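PDB 3PU2: activator of Hsp90 ATPase homologue 1/2-like C-terminal domain-containing protein from Rhodobacter sphaeroides, which is of unknown function but, as a member of the AHA1 family with a Bet v 1-like (SRPBCC) fold, may act as an Hsp90 ATPase activator. Local coordinates for residues T141-E144 / E145-H149. Numbering follows the deposited sequence.
Sequences TEME and EAYRH
M143 and Y147, one helical turn apart, meet in a Met-aromatic contact on helix 139-156, the long C-terminal helix that lies against the curved antiparallel sheet of this Bet v 1-like (SRPBCC) fold. The pair is a worked example of i to i+4 packing along a helix, with Y147 facing the sheet and M143 lying against the loop residue L42. In the conformer described, one of two modelled for this selenomethionine, SE of M143 stands 5.1 Å from the centroid of the Y147 ring, obliquely, 36° off the ring normal. Chi1 of M143 (-171°) swings CG away from the backbone N, and bends at chi2 and chi3 turn the terminal methyl back, bringing CE to 3.6 Å from CE1 of Y147. The same methyl rests on CB of A146, 4.2 Å away. Beyond the helix, Y147 packs edge-to-face with F21 and touches L119 and M121 of strand 116-124. Replacing Y147 by an alanine would probably open a gap between helix and sheet and leave the methyl of M143 without its aromatic surface.

Four backbone hydrogen bonds carry the helix through this turn. R148 N to E144 O is 2.9 Å, whereas Y147 N to M143 O is a weak bond at 3.3 Å. M143 O also sits over one face of the Y147 ring, toward its rim.

Charge pairing runs along another side. E144 and R148 form a salt bridge, and E144 also has a long, weak ion pair with R19. The carboxylate and guanidinium planes lie 72° apart, and OE2 of E144 stands over the guanidinium face, so the attraction is purely electrostatic: no N-H of R148 points at OE2 of E144, although NH2 of R148 is 3.5 Å from that oxygen.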
loop_
_atom_site.group_PDB
_atom_site.type_symbol
_atom_site.label_atom_id
_atom_site.label_comp_id
_atom_site.label_asym_id
_atom_site.label_seq_id
_atom_site.Cartn_x
_atom_site.Cartn_y
_atom_site.Cartn_z
ATOM N N THR A 141 8.531 -0.344 -8.539
ATOM C CA THR A 141 8.306 0.522 -9.652
ATOM C C THR A 141 6.869 0.898 -9.743
ATOM O O THR A 141 6.509 2.022 -9.987
ATOM C CB THR A 141 8.646 -0.213 -10.907
ATOM O OG1 THR A 141 9.924 0.215 -11.352
ATOM C CG2 THR A 141 7.656 0.091 -11.961
ATOM N N GLU A 142 6.032 -0.079 -9.549
ATOM C CA GLU A 142 4.646 0.138 -9.662
ATOM C C GLU A 142 4.158 0.877 -8.485
ATOM O O GLU A 142 3.145 1.513 -8.539
ATOM C CB GLU A 142 3.978 -1.185 -9.714
ATOM C CG GLU A 142 4.145 -1.821 -10.989
ATOM C CD GLU A 142 3.297 -2.998 -11.079
ATOM O OE1 GLU A 142 2.268 -2.989 -10.426
ATOM O OE2 GLU A 142 3.637 -3.954 -11.779
HETATM N N MSE A 143 4.878 0.773 -7.401
HETATM C CA MSE A 143 4.416 1.385 -6.203
HETATM C C MSE A 143 4.846 2.825 -6.120
HETATM O O MSE A 143 4.250 3.581 -5.402
HETATM C CB MSE A 143 4.864 0.557 -5.015
HETATM C CG MSE A 143 4.259 0.960 -3.686
HETATM SE SE MSE A 143 2.692 0.214 -3.290
HETATM C CE MSE A 143 1.679 1.636 -3.238
ATOM N N GLU A 144 5.823 3.225 -6.915
ATOM C CA GLU A 144 6.171 4.632 -7.099
ATOM C C GLU A 144 5.220 5.254 -8.115
ATOM O O GLU A 144 4.812 6.408 -7.977
ATOM C CB GLU A 144 7.624 4.786 -7.558
ATOM C CG GLU A 144 8.069 6.240 -7.823
ATOM C CD GLU A 144 7.678 7.233 -6.716
ATOM O OE1 GLU A 144 7.751 6.877 -5.525
ATOM O OE2 GLU A 144 7.312 8.386 -7.041
ATOM N N GLU A 145 4.854 4.489 -9.136
ATOM C CA GLU A 145 3.924 4.998 -10.131
ATOM C C GLU A 145 2.609 5.328 -9.409
ATOM O O GLU A 145 1.922 6.299 -9.750
ATOM C CB GLU A 145 3.693 3.948 -11.227
ATOM C CG GLU A 145 2.640 4.320 -12.271
ATOM C CD GLU A 145 2.466 3.243 -13.346
ATOM O OE1 GLU A 145 2.205 2.067 -12.992
ATOM O OE2 GLU A 145 2.587 3.576 -14.548
ATOM N N ALA A 146 2.266 4.528 -8.401
ATOM C CA ALA A 146 1.041 4.759 -7.659
ATOM C C ALA A 146 1.157 6.005 -6.795
ATOM O O ALA A 146 0.245 6.836 -6.780
ATOM C CB ALA A 146 0.700 3.551 -6.802
ATOM N N TYR A 147 2.265 6.148 -6.072
ATOM C CA TYR A 147 2.435 7.327 -5.233
ATOM C C TYR A 147 2.383 8.590 -6.081
ATOM O O TYR A 147 1.841 9.617 -5.654
ATOM C CB TYR A 147 3.736 7.254 -4.447
ATOM C CG TYR A 147 3.717 6.166 -3.403
ATOM C CD1 TYR A 147 2.530 5.817 -2.757
ATOM C CD2 TYR A 147 4.880 5.475 -3.058
ATOM C CE1 TYR A 147 2.503 4.814 -1.802
ATOM C CE2 TYR A 147 4.857 4.466 -2.100
ATOM C CZ TYR A 147 3.670 4.147 -1.483
ATOM O OH TYR A 147 3.646 3.163 -0.538
ATOM N N ARG A 148 2.923 8.505 -7.292
ATOM C CA ARG A 148 2.884 9.643 -8.200
ATOM C C ARG A 148 1.406 9.989 -8.404
ATOM O O ARG A 148 1.016 11.147 -8.370
ATOM C CB ARG A 148 3.548 9.279 -9.529
ATOM C CG ARG A 148 3.995 10.478 -10.343
ATOM C CD ARG A 148 4.929 10.073 -11.478
ATOM N NE ARG A 148 6.219 9.575 -10.998
ATOM C CZ ARG A 148 6.545 8.288 -10.908
ATOM N NH1 ARG A 148 5.676 7.354 -11.268
ATOM N NH2 ARG A 148 7.747 7.941 -10.467
ATOM N N HIS A 149 0.582 8.968 -8.601
ATOM C CA HIS A 149 -0.855 9.169 -8.760
ATOM C C HIS A 149 -1.407 9.887 -7.535
ATOM O O HIS A 149 -2.215 10.812 -7.654
ATOM C CB HIS A 149 -1.570 7.828 -8.876
ATOM C CG HIS A 149 -1.266 7.088 -10.132
ATOM N ND1 HIS A 149 -1.385 5.718 -10.230
ATOM C CD2 HIS A 149 -0.887 7.522 -11.356
ATOM C CE1 HIS A 149 -1.092 5.342 -11.460
ATOM N NE2 HIS A 149 -0.788 6.417 -12.164
#